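Local structure of polysaccharide Lyase Family 6 (Bacteroides cellulosilyticus, 6QPS) at residues R131-V136 / R165-Y170; E139-Q144 / K174-L179. The protein is an alginate lyase of polysaccharide lyase family 6, specific for mannuronic acid, which binds calcium and probably cleaves the alginate chain by beta-elimination. All coordinates share one frame; numbering follows the deposited sequence.

Contact 1: residues R131-V136 / R165-Y170; sequences RMTRCV and RIDHCY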
loop_
_atom_site.group_PDB
_atom_site.type_symbol
_atom_site.label_atom_id
_atom_site.label_comp_id
_atom_site.label_asym_id
_atom_site.label_seq_id
_atom_site.Cartn_x
_atom_site.Cartn_y
_atom_site.Cartn_z
ATOM N N ARG A 131 3.444 17.969 0.816
ATOM C CA ARG A 131 4.406 16.875 0.784
ATOM C C ARG A 131 4.937 16.578 2.177
ATOM O O ARG A 131 5.233 17.495 2.940
ATOM C CB ARG A 131 5.574 17.243 -0.128
ATOM C CG ARG A 131 6.663 16.192 -0.242
ATOM C CD ARG A 131 7.709 16.657 -1.243
ATOM N NE ARG A 131 8.801 15.704 -1.374
ATOM C CZ ARG A 131 9.980 15.967 -1.925
ATOM N NH1 ARG A 131 10.234 17.178 -2.416
ATOM N NH2 ARG A 131 10.902 15.025 -1.991
ATOM N N MET A 132 5.018 15.290 2.518
ATOM C CA MET A 132 5.733 14.829 3.705
ATOM C C MET A 132 6.902 13.982 3.217
ATOM O O MET A 132 6.688 12.961 2.556
ATOM C CB MET A 132 4.794 14.030 4.616
ATOM C CG MET A 132 5.473 13.383 5.781
ATOM S SD MET A 132 4.422 12.141 6.616
ATOM C CE MET A 132 3.105 13.148 7.198
ATOM N N THR A 133 8.132 14.406 3.531
ATOM C CA THR A 133 9.329 13.767 3.000
ATOM C C THR A 133 10.368 13.570 4.100
ATOM O O THR A 133 10.569 14.439 4.959
ATOM C CB THR A 133 9.884 14.548 1.797
ATOM O OG1 THR A 133 10.944 13.802 1.211
ATOM C CG2 THR A 133 10.413 15.932 2.188
ATOM N N ARG A 134 11.024 12.409 4.073
ATOM C CA ARG A 134 12.122 12.117 4.997
ATOM C C ARG A 134 11.684 12.238 6.453
ATOM O O ARG A 134 12.464 12.653 7.313
ATOM C CB ARG A 134 13.346 12.999 4.743
ATOM C CG ARG A 134 13.795 13.030 3.299
ATOM C CD ARG A 134 15.111 13.777 3.126
ATOM N NE ARG A 134 15.102 15.118 3.714
ATOM C CZ ARG A 134 14.803 16.234 3.064
ATOM N NH1 ARG A 134 14.457 16.202 1.787
ATOM N NH2 ARG A 134 14.843 17.396 3.701
ATOM N N CYS A 135 10.457 11.815 6.740
ATOM C CA CYS A 135 9.932 11.773 8.101
ATOM C C CYS A 135 9.817 10.329 8.570
ATOM O O CYS A 135 9.748 9.390 7.771
ATOM C CB CYS A 135 8.562 12.454 8.181
ATOM S SG CYS A 135 8.639 14.243 7.947
ATOM N N VAL A 136 9.808 10.156 9.889
ATOM C CA VAL A 136 9.604 8.862 10.518
ATOM C C VAL A 136 8.348 8.917 11.380
ATOM O O VAL A 136 8.108 9.902 12.089
ATOM C CB VAL A 136 10.829 8.498 11.384
ATOM C CG1 VAL A 136 10.528 7.290 12.276
ATOM C CG2 VAL A 136 12.077 8.225 10.550
ATOM N N ARG A 165 1.905 14.295 -1.761
ATOM C CA ARG A 165 2.984 13.324 -1.889
ATOM C C ARG A 165 3.514 12.917 -0.521
ATOM O O ARG A 165 3.776 13.769 0.339
ATOM C CB ARG A 165 4.129 13.892 -2.751
ATOM C CG ARG A 165 5.299 12.908 -3.002
ATOM C CD ARG A 165 6.293 13.506 -4.010
ATOM N NE ARG A 165 7.408 12.579 -4.186
ATOM C CZ ARG A 165 8.664 12.922 -4.429
ATOM N NH1 ARG A 165 8.992 14.194 -4.578
ATOM N NH2 ARG A 165 9.603 11.980 -4.480
ATOM N N ILE A 166 3.669 11.609 -0.330
ATOM C CA ILE A 166 4.358 11.021 0.820
ATOM C C ILE A 166 5.566 10.261 0.264
ATOM O O ILE A 166 5.387 9.294 -0.486
ATOM C CB ILE A 166 3.446 10.035 1.575
ATOM C CG1 ILE A 166 2.087 10.662 1.930
ATOM C CG2 ILE A 166 4.155 9.486 2.819
ATOM C CD1 ILE A 166 2.142 11.818 2.868
ATOM N N ASP A 167 6.777 10.658 0.642
ATOM C CA ASP A 167 7.955 10.031 0.048
ATOM C C ASP A 167 9.154 9.981 0.994
ATOM O O ASP A 167 9.365 10.855 1.846
ATOM C CB ASP A 167 8.359 10.723 -1.280
ATOM C CG ASP A 167 8.905 12.137 -1.052
ATOM O OD1 ASP A 167 8.090 13.076 -0.935
ATOM O OD2 ASP A 167 10.153 12.320 -0.926
ATOM N N HIS A 168 9.974 8.954 0.793
ATOM C CA HIS A 168 11.219 8.801 1.550
ATOM C C HIS A 168 10.982 8.807 3.058
ATOM O O HIS A 168 11.841 9.234 3.831
ATOM C CB HIS A 168 12.273 9.823 1.123
ATOM C CG HIS A 168 12.665 9.704 -0.319
ATOM N ND1 HIS A 168 12.060 10.432 -1.318
ATOM C CD2 HIS A 168 13.604 8.933 -0.932
ATOM C CE1 HIS A 168 12.605 10.115 -2.482
ATOM N NE2 HIS A 168 13.543 9.209 -2.277
ATOM N N CYS A 169 9.854 8.252 3.500
ATOM C CA CYS A 169 9.512 8.141 4.917
ATOM C C CYS A 169 9.679 6.704 5.403
ATOM O O CYS A 169 9.799 5.764 4.614
ATOM C CB CYS A 169 8.069 8.600 5.153
ATOM S SG CYS A 169 7.760 10.383 4.929
ATOM N N TYR A 170 9.709 6.543 6.728
ATOM C CA TYR A 170 9.772 5.236 7.392
ATOM C C TYR A 170 8.621 5.166 8.379
ATOM O O TYR A 170 8.490 6.053 9.236
ATOM C CB TYR A 170 11.100 5.101 8.140
ATOM C CG TYR A 170 11.335 3.816 8.917
ATOM C CD1 TYR A 170 11.014 3.728 10.254
ATOM C CD2 TYR A 170 11.899 2.708 8.313
ATOM C CE1 TYR A 170 11.264 2.560 10.991
ATOM C CE2 TYR A 170 12.142 1.544 9.033
ATOM C CZ TYR A 170 11.813 1.479 10.369
ATOM O OH TYR A 170 12.056 0.300 11.077
#
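R131 takes hold of the carboxylate of D167 side-on: NE meets OD1 at 2.8 Å and NH2 meets OD2 at 3.0 Å, both oxygens near the guanidinium plane. OD2 also accepts from the hydroxyl OG1 of T133 at 2.7 Å, which comes from above the carboxylate plane, and from ND1 of H168 on its anti lone pair, in the imidazole plane. Three donors fix the rotation of this buried acid and probably favour its ionised form. With chi1 of 69°, D167 holds its CG between its own N and carbonyl carbon, tipping the carboxylate toward R131. R165 NH1 lies over the face of the R131 guanidinium, 3.3 Å from R131 NH2, the planes 17° apart. D167 lies over a face of R165, toward its rim, meeting it by charge alone (R165 NE to D167 OD1 3.4 Å); with D197 it probably offsets the like charges. Backbone bonds such as M132 N to R165 O (2.9 Å) set the parallel register. Past R134 and H168, C135 N donates a long bond (3.6 Å) to C169 SG. Parallel strands stacked on successive coils, here arginine over arginine, characterise the right-handed parallel beta-helix of this family.

Contact 2: residues E139-Q144 / K174-L179; sequences ECNDPQ and KRVGGL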
loop_
_atom_site.group_PDB
_atom_site.type_symbol
_atom_site.label_atom_id
_atom_site.label_comp_id
_atom_site.label_asym_id
_atom_site.label_seq_id
_atom_site.Cartn_x
_atom_site.Cartn_y
_atom_site.Cartn_z
ATOM N N GLU A 139 6.319 3.660 16.512
ATOM C CA GLU A 139 5.782 3.398 17.859
ATOM C C GLU A 139 4.742 4.439 18.282
ATOM O O GLU A 139 4.626 4.766 19.466
ATOM C CB GLU A 139 6.893 3.309 18.916
ATOM C CG GLU A 139 7.940 2.240 18.671
ATOM C CD GLU A 139 7.473 0.834 19.010
ATOM O OE1 GLU A 139 6.312 0.656 19.442
ATOM O OE2 GLU A 139 8.285 -0.114 18.847
ATOM N N CYS A 140 3.946 4.951 17.338
ATOM C CA CYS A 140 3.007 6.037 17.635
ATOM C C CYS A 140 1.643 5.458 18.014
ATOM O O CYS A 140 0.642 5.581 17.297
ATOM C CB CYS A 140 2.937 7.011 16.465
ATOM S SG CYS A 140 4.340 8.185 16.410
ATOM N N ASN A 141 1.619 4.836 19.197
ATOM C CA ASN A 141 0.474 4.071 19.681
ATOM C C ASN A 141 -0.085 4.689 20.960
ATOM O O ASN A 141 0.642 4.862 21.939
ATOM C CB ASN A 141 0.922 2.623 19.916
ATOM C CG ASN A 141 1.467 1.973 18.654
ATOM O OD1 ASN A 141 0.767 1.889 17.642
ATOM N ND2 ASN A 141 2.705 1.519 18.695
ATOM N N ASP A 142 -1.385 4.999 20.955
ATOM C CA ASP A 142 -2.051 5.586 22.114
ATOM C C ASP A 142 -2.014 4.599 23.264
ATOM O O ASP A 142 -2.552 3.489 23.137
ATOM C CB ASP A 142 -3.504 5.877 21.737
ATOM C CG ASP A 142 -4.270 6.628 22.817
ATOM O OD1 ASP A 142 -3.778 6.726 23.964
ATOM O OD2 ASP A 142 -5.377 7.126 22.495
ATOM N N PRO A 143 -1.423 4.958 24.403
ATOM C CA PRO A 143 -1.437 4.032 25.550
ATOM C C PRO A 143 -2.834 3.681 26.036
ATOM O O PRO A 143 -3.000 2.657 26.715
ATOM C CB PRO A 143 -0.643 4.778 26.634
ATOM C CG PRO A 143 0.047 5.913 25.953
ATOM C CD PRO A 143 -0.746 6.234 24.711
ATOM N N GLN A 144 -3.837 4.509 25.736
ATOM C CA GLN A 144 -5.207 4.289 26.183
ATOM C C GLN A 144 -6.046 3.522 25.168
ATOM O O GLN A 144 -7.219 3.240 25.434
ATOM C CB GLN A 144 -5.881 5.631 26.494
ATOM C CG GLN A 144 -5.287 6.346 27.703
ATOM C CD GLN A 144 -5.305 5.498 28.960
ATOM O OE1 GLN A 144 -6.277 4.793 29.236
ATOM N NE2 GLN A 144 -4.222 5.557 29.729
ATOM N N LYS A 174 3.369 -0.033 14.288
ATOM C CA LYS A 174 1.993 0.245 14.676
ATOM C C LYS A 174 1.426 -0.987 15.389
ATOM O O LYS A 174 1.530 -2.107 14.876
ATOM C CB LYS A 174 1.150 0.637 13.461
ATOM C CG LYS A 174 -0.181 1.281 13.899
ATOM C CD LYS A 174 -1.003 1.772 12.694
ATOM C CE LYS A 174 -2.117 2.751 13.047
ATOM N NZ LYS A 174 -2.862 2.307 14.271
ATOM N N ARG A 175 0.872 -0.782 16.595
ATOM C CA ARG A 175 0.421 -1.860 17.470
ATOM C C ARG A 175 -1.055 -1.775 17.822
ATOM O O ARG A 175 -1.579 -2.706 18.446
ATOM C CB ARG A 175 1.261 -1.895 18.760
ATOM C CG ARG A 175 2.775 -2.021 18.503
ATOM C CD ARG A 175 3.619 -2.000 19.801
ATOM N NE ARG A 175 5.050 -1.916 19.505
ATOM C CZ ARG A 175 5.818 -2.963 19.204
ATOM N NH1 ARG A 175 5.304 -4.187 19.168
ATOM N NH2 ARG A 175 7.107 -2.790 18.959
ATOM N N VAL A 176 -1.726 -0.687 17.465
ATOM C CA VAL A 176 -3.161 -0.508 17.647
ATOM C C VAL A 176 -3.816 -0.643 16.288
ATOM O O VAL A 176 -3.206 -0.359 15.256
ATOM C CB VAL A 176 -3.408 0.884 18.270
ATOM C CG1 VAL A 176 -4.885 1.237 18.305
ATOM C CG2 VAL A 176 -2.788 0.954 19.686
ATOM N N GLY A 177 -5.070 -1.079 16.293
ATOM C CA GLY A 177 -5.837 -1.158 15.071
ATOM C C GLY A 177 -5.865 0.151 14.300
ATOM O O GLY A 177 -5.762 1.236 14.895
ATOM N N GLY A 178 -6.034 0.048 12.982
ATOM C CA GLY A 178 -6.120 1.207 12.115
ATOM C C GLY A 178 -5.044 1.264 11.058
ATOM O O GLY A 178 -4.019 0.588 11.153
ATOM N N LEU A 179 -5.275 2.094 10.048
ATOM C CA LEU A 179 -4.384 2.209 8.905
ATOM C C LEU A 179 -3.093 2.959 9.235
ATOM O O LEU A 179 -3.091 3.924 9.998
ATOM C CB LEU A 179 -5.119 2.976 7.802
ATOM C CG LEU A 179 -5.810 2.134 6.723
ATOM C CD1 LEU A 179 -4.740 1.460 5.830
ATOM C CD2 LEU A 179 -6.816 1.152 7.292
HETATM O O HOH W 1 -1.420 3.237 16.493
#
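E139 sets its CG beside the backbone N and bends again at chi2 (-77°), so that its carboxylate swings to the guanidinium of R175, whose chain runs extended from CG to NE. The two flat groups are nearly coplanar, 16° apart, and join side-on: R175 NE reaches E139 OE1 and R175 NH2 reaches E139 OE2, each at 2.9 Å, almost straight and on a syn lone pair. Replacing E139 by an alanine removes both acceptors, and the R175 guanidinium would probably lose its two-point grip and turn more easily. N141 bridges the loops differently. Its OD1 takes the backbone N of R175 at 2.9 Å, with the donor well above the carbonyl plane, while its ND2 lies 3.5 Å from R175 CG and donates to the backbone O of N173. An asparagine suits this place because one amide both accepts and donates. A water lies 2.8 Å from both N141 OD1 and K174 NZ, accepting from the lysine. The lysine chain folds back at its end, where NZ is held chiefly by the backbone O of E154 and also reaches V176 O at 2.9 Å. V176 CG2 packs on N141 CB at 4.1 Å. These irregular loops follow strands 131-138 and 170-172; W156 of strand 155-159 touches N141 and K174, and Y107 and W110 of strand 99-111 meet E139 and D142 respectively.

Contacts 1 and 2 follow the same two coils of the beta-helix, their centres 19 Å apart: each segment of contact 2 comes a few residues after one of contact 1, and no other touch joins them. Contact 1 is a buried strand ladder with its own charge network, away from the calcium site. Contact 2 holds together the loops farther along those coils and lies nearer the metal, the side chain of K174 being about 13 Å from the calcium ion and about 9 Å from that of E213, one of its ligands. L179, at the end of the same segment 174-179, does touch E213, which places that loop beside the metal-binding region.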